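PDB 7CWW: TsrE from Streptomyces laurentii, which probably acts as the cyclase that closes the central nitrogen heterocycle of the thiopeptide antibiotic thiostrepton. Local coordinates for residues Ser4-Leu9 and Arg56-Ser61; Thr39-Tyr44 and Phe112-Thr117; Gln192-Asn197 and Phe338-Arg343. All coordinates share one frame; numbering follows the deposited sequence.

Interaction 1 of 3, residues Ser4-Leu9 and Arg56-Ser61; sequences SEQKDL and RLRFAS
One acid, Asp-8, faces two arginines, Arg-56 and Arg-58, that stand two residues apart on the neighbouring strand. The CG of Asp-8 is anti to its backbone N (chi1 -179°), which swings the carboxylate over that strand. Arg-56 NH1 is near both oxygens. It donates to the syn lone pair of Asp-8 OD1 at 3.0 Å, and OD1 lies almost in the guanidinium plane. Its salt-bridge distance to Asp-8 OD2 is 2.9 Å. The Arg-56 chain bends at chi3 (-53°), which sets the position of NE. The link from Asp-8 OD2 to Arg-58 NH2 is long, 3.9 Å, and the carboxylate and Arg-58 guanidinium planes are nearly perpendicular. Tyr-90 OH also bonds to Asp-8 OD2, while Glu-47 holds Arg-56 NE and Gln-91 O takes a bond from Arg-56 NH1.

Gln-6 lies on the same face as this cluster. Its CG sits over one face of the Arg-58 guanidinium, 3.2 Å from NH1. The amide and guanidinium planes are stacked, 19° apart.

The other face of the sheet carries Lys-7, Phe-59, Leu-9 and Leu-57. Lys-7 CB makes a CH-pi contact over the Phe-59 ring, 3.8 Å from the centroid. The Lys-7 chain then leads away, and its NZ forms a salt bridge with Glu-5 OE1 at 3.2 Å. Val-66 and Leu-70 of helix 65-78 also touch Phe-59.

The backbones form an antiparallel ladder. Glu-5 with Ser-61, Lys-7 with Phe-59 and Leu-9 with Leu-57 are hydrogen-bonded pairs. Leu-57 N to Leu-9 O is short at 2.7 Å. The edge strand is thus held by backbone bonds and by charge. The arginines would be expected to stabilise Asp-8 as a carboxylate, and Glu-47 would offset some of their positive charge.

Interaction 2 of 3, residues Thr39-Tyr44 and Phe112-Thr117; sequences TDSWFY and FWTETT
Phe-43 holds its CG between the backbone N and the carbonyl carbon (chi1 67°), and Trp-113 sets its own CG anti to the carbonyl carbon (chi1 -73°); the two side chains meet where the strand crosses the helix. Phe-43 CE2 reaches Trp-113 CE3 at 3.5 Å. The rings are tilted at 40° to each other, neither stacked nor edge-to-face. Trp-113 CB makes an off-centre CH-pi contact with the Phe-43 ring.

Thr-117 touches two neighbouring strand residues with its two branches. Its CG2 lies over the six-membered ring of Trp-42, 4.0 Å from the centroid. Its OG1 lies 3.5 Å from Phe-43 CB, donates to Trp-113 O and accepts from Arg-326 NH2. Trp-42 NE1 bonds to Asp-31.

Thr-114 packs its CG2 against Ser-41 CB at 3.8 Å. Two waters supply the polar links. One bonds to Ser-41 OG and donates to Thr-114 OG1, which also bonds to Glu-110 O. The other donates to Trp-42 O at 2.7 Å and to Thr-114 O at 3.2 Å. Helix 106-127 packs nearly perpendicular across edge strand 39-49 of the three-stranded antiparallel sheet. Strand and helix are therefore joined directly by apolar contacts and, in polar terms, through water.

Interaction 3 of 3, residues Gln192-Asn197 and Phe338-Arg343; sequences QRYEKN and FYLIAR
Aromatic contacts centre on Tyr-194, which meets Arg-343 of the other helix. Arg-343 CB sits over the middle of the Tyr-194 ring, a CH-pi contact with 3.6 Å to the centroid. The Arg-343 chain is bent at chi2 and chi3, and Tyr-194 CD2 lies over one face of its guanidinium. Arg-343 NH2 is 3.4 Å from that CD2. The two planes are 48° apart, so they do not stack flat.

Apolar contacts surround the base of Tyr-194. Leu-340 CD2 touches Tyr-194 CA at 3.7 Å. The same methyl touches Arg-193 CG at 4.1 Å. Tyr-339 brings the edge of its ring, through CE2, to 3.9 Å from Tyr-194 CB. Phe-173 and His-190 also meet the Tyr-339 ring.

Polar contacts fix the ends. Arg-343 NH1 donates to Tyr-339 OH at 2.7 Å, with the oxygen nearly in the guanidinium plane. This bond ties together two residues one helical turn apart and steadies the guanidinium beside Tyr-194. Glu-195 OE2 forms only a long salt bridge with Arg-343 NH2, at 3.9 Å. Glu-195 OE1 has a salt bridge with Arg-198, and Tyr-194 OH bonds to Glu-347.

The segment axes cross at -60° and come within 10.0 Å of each other. That separation fits the bulky tyrosine, leucine and arginine at the crossing. Helix 183-211 packs here on helix 331-349, whose Ile-341 touches helix 131-149 and whose Phe-338 belongs to the ligand pocket. This is helix-on-helix packing in the largely helical part of a lantibiotic dehydratase C-terminal-type protein.

Interactions 1 and 2 are neighbours, with centres 10 Å apart. Strands 52-61 and 39-49 are adjacent in one three-stranded sheet, so the helix of interaction 2 packs on a sheet whose other edge strand is bound in interaction 1. Asp-40 N bonds to Ala-60 O at 2.9 Å across this junction. Interaction 3 lies on the opposite side of the chain's centre, with its centre 40 Å from that of interaction 1 and 34 Å from that of interaction 2. The bound polyether lies about 8 Å from the side chain of Trp-113 and about 11 Å from that of Arg-56. In interaction 3, Phe-338 touches it directly.

Interaction 1 of 3, residues Ser4-Leu9 and Arg56-Ser61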
loop_
_atom_site.group_PDB
_atom_site.type_symbol
_atom_site.label_atom_id
_atom_site.label_comp_id
_atom_site.label_asym_id
_atom_site.label_seq_id
_atom_site.Cartn_x
_atom_site.Cartn_y
_atom_site.Cartn_z
ATOM N N SER A 4 -14.700 -7.462 -26.624
ATOM C CA SER A 4 -14.748 -6.622 -25.436
ATOM C C SER A 4 -13.805 -5.444 -25.609
ATOM O O SER A 4 -12.678 -5.605 -26.077
ATOM C CB SER A 4 -14.370 -7.414 -24.187
ATOM O OG SER A 4 -15.475 -8.165 -23.722
ATOM N N GLU A 5 -14.264 -4.267 -25.200
ATOM C CA GLU A 5 -13.478 -3.044 -25.264
ATOM C C GLU A 5 -13.145 -2.546 -23.866
ATOM O O GLU A 5 -13.972 -2.594 -22.946
ATOM C CB GLU A 5 -14.202 -1.940 -26.028
ATOM C CG GLU A 5 -14.146 -2.085 -27.531
ATOM C CD GLU A 5 -14.641 -0.846 -28.244
ATOM O OE1 GLU A 5 -15.644 -0.261 -27.784
ATOM O OE2 GLU A 5 -14.026 -0.452 -29.258
ATOM N N GLN A 6 -11.921 -2.055 -23.728
ATOM C CA GLN A 6 -11.460 -1.484 -22.472
ATOM C C GLN A 6 -12.170 -0.156 -22.215
ATOM O O GLN A 6 -12.156 0.728 -23.076
ATOM C CB GLN A 6 -9.948 -1.293 -22.536
ATOM C CG GLN A 6 -9.286 -1.076 -21.209
ATOM C CD GLN A 6 -9.752 -2.053 -20.160
ATOM O OE1 GLN A 6 -10.449 -1.670 -19.222
ATOM N NE2 GLN A 6 -9.362 -3.320 -20.300
ATOM N N LYS A 7 -12.820 -0.021 -21.059
ATOM C CA LYS A 7 -13.458 1.230 -20.668
ATOM C C LYS A 7 -12.789 1.779 -19.416
ATOM O O LYS A 7 -12.228 1.028 -18.618
ATOM C CB LYS A 7 -14.971 1.051 -20.406
ATOM C CG LYS A 7 -15.689 0.193 -21.428
ATOM C CD LYS A 7 -15.808 0.893 -22.774
ATOM C CE LYS A 7 -16.554 0.002 -23.762
ATOM N NZ LYS A 7 -16.849 0.705 -25.038
ATOM N N ASP A 8 -12.879 3.096 -19.237
ATOM C CA ASP A 8 -12.185 3.809 -18.165
ATOM C C ASP A 8 -12.964 5.085 -17.881
ATOM O O ASP A 8 -13.087 5.945 -18.757
ATOM C CB ASP A 8 -10.724 4.118 -18.565
ATOM C CG ASP A 8 -9.935 4.854 -17.467
ATOM O OD1 ASP A 8 -10.340 4.857 -16.300
ATOM O OD2 ASP A 8 -8.878 5.436 -17.783
ATOM N N LEU A 9 -13.498 5.203 -16.667
ATOM C CA LEU A 9 -14.356 6.322 -16.294
ATOM C C LEU A 9 -13.795 6.930 -15.020
ATOM O O LEU A 9 -13.487 6.194 -14.081
ATOM C CB LEU A 9 -15.808 5.847 -16.072
ATOM C CG LEU A 9 -16.766 6.773 -15.327
ATOM C CD1 LEU A 9 -16.848 8.100 -16.081
ATOM C CD2 LEU A 9 -18.152 6.154 -15.215
ATOM N N ARG A 56 -11.848 6.106 -10.113
ATOM C CA ARG A 56 -11.659 5.542 -11.448
ATOM C C ARG A 56 -12.337 4.182 -11.501
ATOM O O ARG A 56 -12.103 3.338 -10.629
ATOM C CB ARG A 56 -10.168 5.391 -11.800
ATOM C CG ARG A 56 -9.930 4.759 -13.193
ATOM C CD ARG A 56 -8.465 4.411 -13.473
ATOM N NE ARG A 56 -7.579 5.565 -13.261
ATOM C CZ ARG A 56 -7.437 6.574 -14.120
ATOM N NH1 ARG A 56 -8.109 6.596 -15.269
ATOM N NH2 ARG A 56 -6.615 7.571 -13.831
ATOM N N LEU A 57 -13.157 3.958 -12.528
ATOM C CA LEU A 57 -13.780 2.657 -12.749
ATOM C C LEU A 57 -13.254 2.104 -14.062
ATOM O O LEU A 57 -13.400 2.736 -15.111
ATOM C CB LEU A 57 -15.308 2.763 -12.759
ATOM C CG LEU A 57 -15.836 3.339 -11.434
ATOM C CD1 LEU A 57 -17.289 3.754 -11.503
ATOM C CD2 LEU A 57 -15.625 2.332 -10.301
ATOM N N ARG A 58 -12.614 0.947 -14.000
ATOM C CA ARG A 58 -12.013 0.342 -15.177
ATOM C C ARG A 58 -12.639 -1.023 -15.406
ATOM O O ARG A 58 -12.717 -1.841 -14.487
ATOM C CB ARG A 58 -10.499 0.223 -15.032
ATOM C CG ARG A 58 -9.816 -0.023 -16.342
ATOM C CD ARG A 58 -8.407 0.482 -16.306
ATOM N NE ARG A 58 -7.652 -0.070 -17.414
ATOM C CZ ARG A 58 -7.502 0.540 -18.585
ATOM N NH1 ARG A 58 -6.783 -0.035 -19.542
ATOM N NH2 ARG A 58 -8.058 1.727 -18.790
ATOM N N PHE A 59 -13.093 -1.263 -16.627
ATOM C CA PHE A 59 -13.824 -2.483 -16.902
ATOM C C PHE A 59 -13.789 -2.724 -18.399
ATOM O O PHE A 59 -13.651 -1.788 -19.189
ATOM C CB PHE A 59 -15.275 -2.410 -16.392
ATOM C CG PHE A 59 -16.025 -1.163 -16.821
ATOM C CD1 PHE A 59 -15.953 0.002 -16.076
ATOM C CD2 PHE A 59 -16.817 -1.168 -17.958
ATOM C CE1 PHE A 59 -16.650 1.137 -16.464
ATOM C CE2 PHE A 59 -17.509 -0.036 -18.351
ATOM C CZ PHE A 59 -17.429 1.116 -17.607
ATOM N N ALA A 60 -13.908 -3.989 -18.779
ATOM C CA ALA A 60 -13.951 -4.387 -20.176
ATOM C C ALA A 60 -15.371 -4.824 -20.511
ATOM O O ALA A 60 -15.927 -5.703 -19.848
ATOM C CB ALA A 60 -12.960 -5.518 -20.457
ATOM N N SER A 61 -15.949 -4.214 -21.536
ATOM C CA SER A 61 -17.330 -4.483 -21.883
ATOM C C SER A 61 -17.500 -4.362 -23.384
ATOM O O SER A 61 -16.858 -3.532 -24.030
ATOM C CB SER A 61 -18.288 -3.523 -21.167
ATOM O OG SER A 61 -19.598 -3.640 -21.693
#

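Interaction 2 of 3, residues Thr39-Tyr44 and Phe112-Thr117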
loop_
_atom_site.group_PDB
_atom_site.type_symbol
_atom_site.label_atom_id
_atom_site.label_comp_id
_atom_site.label_asym_id
_atom_site.label_seq_id
_atom_site.Cartn_x
_atom_site.Cartn_y
_atom_site.Cartn_z
ATOM N N THR A 39 -20.445 -7.227 -18.927
ATOM C CA THR A 39 -19.095 -6.785 -18.611
ATOM C C THR A 39 -18.292 -8.010 -18.191
ATOM O O THR A 39 -18.827 -8.904 -17.530
ATOM C CB THR A 39 -19.119 -5.720 -17.497
ATOM O OG1 THR A 39 -19.771 -4.540 -17.986
ATOM C CG2 THR A 39 -17.710 -5.360 -17.014
ATOM N N ASP A 40 -17.020 -8.066 -18.596
ATOM C CA ASP A 40 -16.191 -9.222 -18.254
ATOM C C ASP A 40 -15.750 -9.172 -16.798
ATOM O O ASP A 40 -15.915 -10.146 -16.057
ATOM C CB ASP A 40 -14.972 -9.288 -19.172
ATOM C CG ASP A 40 -15.340 -9.633 -20.604
ATOM O OD1 ASP A 40 -16.051 -10.638 -20.821
ATOM O OD2 ASP A 40 -14.922 -8.892 -21.513
ATOM N N SER A 41 -15.173 -8.049 -16.376
ATOM C CA SER A 41 -14.698 -7.872 -15.011
ATOM C C SER A 41 -14.535 -6.375 -14.801
ATOM O O SER A 41 -14.572 -5.597 -15.756
ATOM C CB SER A 41 -13.374 -8.616 -14.773
ATOM O OG SER A 41 -12.372 -8.141 -15.663
ATOM N N TRP A 42 -14.333 -5.970 -13.546
ATOM C CA TRP A 42 -14.070 -4.561 -13.280
ATOM C C TRP A 42 -13.191 -4.421 -12.046
ATOM O O TRP A 42 -13.087 -5.334 -11.227
ATOM C CB TRP A 42 -15.381 -3.771 -13.102
ATOM C CG TRP A 42 -16.128 -4.067 -11.824
ATOM C CD1 TRP A 42 -16.936 -5.148 -11.560
ATOM C CD2 TRP A 42 -16.161 -3.246 -10.650
ATOM N NE1 TRP A 42 -17.457 -5.051 -10.284
ATOM C CE2 TRP A 42 -17.000 -3.890 -9.708
ATOM C CE3 TRP A 42 -15.554 -2.029 -10.304
ATOM C CZ2 TRP A 42 -17.245 -3.354 -8.435
ATOM C CZ3 TRP A 42 -15.801 -1.490 -9.046
ATOM C CH2 TRP A 42 -16.644 -2.155 -8.125
ATOM N N PHE A 43 -12.546 -3.258 -11.930
ATOM C CA PHE A 43 -11.914 -2.856 -10.682
ATOM C C PHE A 43 -12.019 -1.349 -10.560
ATOM O O PHE A 43 -12.504 -0.662 -11.467
ATOM C CB PHE A 43 -10.450 -3.341 -10.565
ATOM C CG PHE A 43 -9.466 -2.697 -11.548
ATOM C CD1 PHE A 43 -9.178 -3.308 -12.768
ATOM C CD2 PHE A 43 -8.784 -1.534 -11.216
ATOM C CE1 PHE A 43 -8.256 -2.757 -13.655
ATOM C CE2 PHE A 43 -7.862 -0.962 -12.104
ATOM C CZ PHE A 43 -7.593 -1.586 -13.323
ATOM N N TYR A 44 -11.617 -0.833 -9.400
ATOM C CA TYR A 44 -11.623 0.610 -9.190
ATOM C C TYR A 44 -10.293 1.035 -8.594
ATOM O O TYR A 44 -9.597 0.239 -7.958
ATOM C CB TYR A 44 -12.781 1.080 -8.267
ATOM C CG TYR A 44 -12.516 0.865 -6.784
ATOM C CD1 TYR A 44 -11.882 1.841 -6.013
ATOM C CD2 TYR A 44 -12.915 -0.319 -6.150
ATOM C CE1 TYR A 44 -11.623 1.633 -4.643
ATOM C CE2 TYR A 44 -12.680 -0.526 -4.775
ATOM C CZ TYR A 44 -12.037 0.450 -4.035
ATOM O OH TYR A 44 -11.791 0.259 -2.689
ATOM N N PHE A 112 -4.774 -8.501 -9.852
ATOM C CA PHE A 112 -4.813 -8.392 -8.396
ATOM C C PHE A 112 -5.920 -7.437 -7.950
ATOM O O PHE A 112 -6.690 -7.742 -7.030
ATOM C CB PHE A 112 -3.454 -7.924 -7.867
ATOM C CG PHE A 112 -3.363 -7.942 -6.368
ATOM C CD1 PHE A 112 -3.232 -9.153 -5.685
ATOM C CD2 PHE A 112 -3.460 -6.757 -5.642
ATOM C CE1 PHE A 112 -3.180 -9.183 -4.305
ATOM C CE2 PHE A 112 -3.401 -6.771 -4.241
ATOM C CZ PHE A 112 -3.262 -7.985 -3.576
ATOM N N TRP A 113 -6.003 -6.268 -8.587
ATOM C CA TRP A 113 -7.022 -5.285 -8.229
ATOM C C TRP A 113 -8.429 -5.836 -8.448
ATOM O O TRP A 113 -9.318 -5.633 -7.615
ATOM C CB TRP A 113 -6.812 -4.004 -9.045
ATOM C CG TRP A 113 -5.612 -3.187 -8.590
ATOM C CD1 TRP A 113 -5.088 -3.130 -7.326
ATOM C CD2 TRP A 113 -4.784 -2.341 -9.404
ATOM N NE1 TRP A 113 -3.996 -2.288 -7.303
ATOM C CE2 TRP A 113 -3.793 -1.789 -8.565
ATOM C CE3 TRP A 113 -4.802 -1.982 -10.754
ATOM C CZ2 TRP A 113 -2.823 -0.902 -9.038
ATOM C CZ3 TRP A 113 -3.834 -1.114 -11.225
ATOM C CH2 TRP A 113 -2.862 -0.571 -10.367
ATOM N N THR A 114 -8.651 -6.527 -9.573
ATOM C CA THR A 114 -9.953 -7.135 -9.839
ATOM C C THR A 114 -10.301 -8.148 -8.755
ATOM O O THR A 114 -11.404 -8.135 -8.197
ATOM C CB THR A 114 -9.935 -7.811 -11.219
ATOM O OG1 THR A 114 -9.616 -6.843 -12.224
ATOM C CG2 THR A 114 -11.284 -8.472 -11.558
ATOM N N GLU A 115 -9.358 -9.031 -8.426
ATOM C CA GLU A 115 -9.677 -10.090 -7.480
ATOM C C GLU A 115 -9.822 -9.582 -6.056
ATOM O O GLU A 115 -10.478 -10.246 -5.248
ATOM C CB GLU A 115 -8.609 -11.181 -7.549
ATOM C CG GLU A 115 -8.589 -11.872 -8.902
ATOM C CD GLU A 115 -7.775 -13.147 -8.894
ATOM O OE1 GLU A 115 -6.731 -13.193 -8.197
ATOM O OE2 GLU A 115 -8.176 -14.094 -9.599
ATOM N N THR A 116 -9.218 -8.440 -5.716
ATOM C CA THR A 116 -9.354 -7.883 -4.376
ATOM C C THR A 116 -10.397 -6.779 -4.296
ATOM O O THR A 116 -10.544 -6.166 -3.237
ATOM C CB THR A 116 -8.008 -7.347 -3.867
ATOM O OG1 THR A 116 -7.504 -6.364 -4.779
ATOM C CG2 THR A 116 -6.998 -8.476 -3.737
ATOM N N THR A 117 -11.117 -6.503 -5.386
ATOM C CA THR A 117 -12.219 -5.541 -5.323
ATOM C C THR A 117 -13.326 -5.972 -4.357
ATOM O O THR A 117 -13.777 -5.128 -3.563
ATOM C CB THR A 117 -12.764 -5.299 -6.737
ATOM O OG1 THR A 117 -11.774 -4.606 -7.524
ATOM C CG2 THR A 117 -14.058 -4.466 -6.685
HETATM O O HOH W 1 -11.045 -6.050 -14.493
HETATM O O HOH W 2 -14.129 -7.097 -9.431
#

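Interaction 3 of 3, residues Gln192-Asn197 and Phe338-Arg343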
loop_
_atom_site.group_PDB
_atom_site.type_symbol
_atom_site.label_atom_id
_atom_site.label_comp_id
_atom_site.label_asym_id
_atom_site.label_seq_id
_atom_site.Cartn_x
_atom_site.Cartn_y
_atom_site.Cartn_z
ATOM N N GLN A 192 4.617 12.072 19.386
ATOM C CA GLN A 192 3.512 12.471 20.257
ATOM C C GLN A 192 2.298 11.564 20.071
ATOM O O GLN A 192 1.650 11.164 21.048
ATOM C CB GLN A 192 3.124 13.929 19.971
ATOM C CG GLN A 192 3.749 14.957 20.897
ATOM C CD GLN A 192 3.879 16.335 20.253
ATOM O OE1 GLN A 192 2.993 16.780 19.516
ATOM N NE2 GLN A 192 4.982 17.023 20.543
ATOM N N ARG A 193 1.971 11.241 18.819
ATOM C CA ARG A 193 0.844 10.355 18.540
ATOM C C ARG A 193 1.093 8.943 19.077
ATOM O O ARG A 193 0.173 8.300 19.602
ATOM C CB ARG A 193 0.584 10.321 17.037
ATOM C CG ARG A 193 -0.528 9.390 16.608
ATOM C CD ARG A 193 -1.263 9.989 15.428
ATOM N NE ARG A 193 -1.975 11.194 15.833
ATOM C CZ ARG A 193 -2.405 12.127 14.992
ATOM N NH1 ARG A 193 -2.187 11.995 13.692
ATOM N NH2 ARG A 193 -3.048 13.194 15.454
ATOM N N TYR A 194 2.323 8.442 18.952
ATOM C CA TYR A 194 2.618 7.109 19.472
ATOM C C TYR A 194 2.433 7.050 20.984
ATOM O O TYR A 194 1.870 6.081 21.505
ATOM C CB TYR A 194 4.037 6.680 19.100
ATOM C CG TYR A 194 4.389 5.321 19.676
ATOM C CD1 TYR A 194 3.764 4.166 19.204
ATOM C CD2 TYR A 194 5.304 5.193 20.720
ATOM C CE1 TYR A 194 4.057 2.918 19.733
ATOM C CE2 TYR A 194 5.602 3.931 21.270
ATOM C CZ TYR A 194 4.972 2.805 20.758
ATOM O OH TYR A 194 5.235 1.554 21.269
ATOM N N GLU A 195 2.889 8.086 21.705
ATOM C CA GLU A 195 2.729 8.109 23.160
ATOM C C GLU A 195 1.268 7.966 23.566
ATOM O O GLU A 195 0.952 7.266 24.535
ATOM C CB GLU A 195 3.304 9.398 23.751
ATOM C CG GLU A 195 4.705 9.746 23.304
ATOM C CD GLU A 195 5.748 8.855 23.935
ATOM O OE1 GLU A 195 5.836 8.827 25.181
ATOM O OE2 GLU A 195 6.480 8.176 23.185
ATOM N N LYS A 196 0.363 8.621 22.833
ATOM C CA LYS A 196 -1.057 8.558 23.163
ATOM C C LYS A 196 -1.635 7.163 22.954
ATOM O O LYS A 196 -2.596 6.789 23.631
ATOM C CB LYS A 196 -1.842 9.571 22.323
ATOM C CG LYS A 196 -1.816 10.991 22.850
ATOM C CD LYS A 196 -2.456 11.953 21.860
ATOM C CE LYS A 196 -2.048 13.397 22.142
ATOM N NZ LYS A 196 -2.391 14.311 21.012
ATOM N N ASN A 197 -1.077 6.382 22.029
ATOM C CA ASN A 197 -1.685 5.117 21.628
ATOM C C ASN A 197 -0.821 3.901 21.940
ATOM O O ASN A 197 -1.192 2.784 21.561
ATOM C CB ASN A 197 -2.023 5.153 20.134
ATOM C CG ASN A 197 -3.086 6.177 19.805
ATOM O OD1 ASN A 197 -4.278 5.915 19.947
ATOM N ND2 ASN A 197 -2.659 7.358 19.373
ATOM N N PHE A 338 2.553 3.597 9.344
ATOM C CA PHE A 338 3.882 2.994 9.264
ATOM C C PHE A 338 4.689 3.319 10.512
ATOM O O PHE A 338 5.378 2.451 11.061
ATOM C CB PHE A 338 4.621 3.480 8.014
ATOM C CG PHE A 338 3.852 3.287 6.717
ATOM C CD1 PHE A 338 2.949 2.227 6.560
ATOM C CD2 PHE A 338 4.057 4.162 5.646
ATOM C CE1 PHE A 338 2.247 2.059 5.364
ATOM C CE2 PHE A 338 3.367 4.003 4.443
ATOM C CZ PHE A 338 2.467 2.947 4.298
ATOM N N TYR A 339 4.599 4.566 10.981
ATOM C CA TYR A 339 5.358 4.991 12.151
ATOM C C TYR A 339 4.896 4.253 13.403
ATOM O O TYR A 339 5.716 3.767 14.188
ATOM C CB TYR A 339 5.223 6.505 12.338
ATOM C CG TYR A 339 6.001 7.011 13.531
ATOM C CD1 TYR A 339 7.340 7.372 13.407
ATOM C CD2 TYR A 339 5.408 7.105 14.780
ATOM C CE1 TYR A 339 8.067 7.823 14.499
ATOM C CE2 TYR A 339 6.124 7.546 15.877
ATOM C CZ TYR A 339 7.451 7.905 15.732
ATOM O OH TYR A 339 8.160 8.341 16.828
ATOM N N LEU A 340 3.580 4.189 13.615
ATOM C CA LEU A 340 3.033 3.511 14.785
ATOM C C LEU A 340 3.425 2.042 14.814
ATOM O O LEU A 340 3.748 1.500 15.877
ATOM C CB LEU A 340 1.507 3.641 14.803
ATOM C CG LEU A 340 0.934 5.055 14.941
ATOM C CD1 LEU A 340 -0.583 4.974 14.953
ATOM C CD2 LEU A 340 1.458 5.775 16.171
ATOM N N ILE A 341 3.379 1.374 13.660
ATOM C CA ILE A 341 3.763 -0.032 13.599
ATOM C C ILE A 341 5.237 -0.204 13.943
ATOM O O ILE A 341 5.616 -1.104 14.704
ATOM C CB ILE A 341 3.448 -0.613 12.211
ATOM C CG1 ILE A 341 1.935 -0.672 12.013
ATOM C CG2 ILE A 341 4.099 -2.018 12.066
ATOM C CD1 ILE A 341 1.499 -1.024 10.613
ATOM N N ALA A 342 6.098 0.624 13.345
ATOM C CA ALA A 342 7.530 0.497 13.590
ATOM C C ALA A 342 7.856 0.714 15.067
ATOM O O ALA A 342 8.595 -0.071 15.673
ATOM C CB ALA A 342 8.302 1.490 12.710
ATOM N N ARG A 343 7.296 1.770 15.668
ATOM C CA ARG A 343 7.573 2.051 17.076
ATOM C C ARG A 343 7.053 0.934 17.967
ATOM O O ARG A 343 7.714 0.545 18.936
ATOM C CB ARG A 343 6.944 3.387 17.492
ATOM C CG ARG A 343 7.610 4.632 16.917
ATOM C CD ARG A 343 8.973 4.909 17.526
ATOM N NE ARG A 343 8.953 4.897 18.985
ATOM C CZ ARG A 343 8.647 5.936 19.756
ATOM N NH1 ARG A 343 8.315 7.116 19.225
ATOM N NH2 ARG A 343 8.674 5.791 21.070
#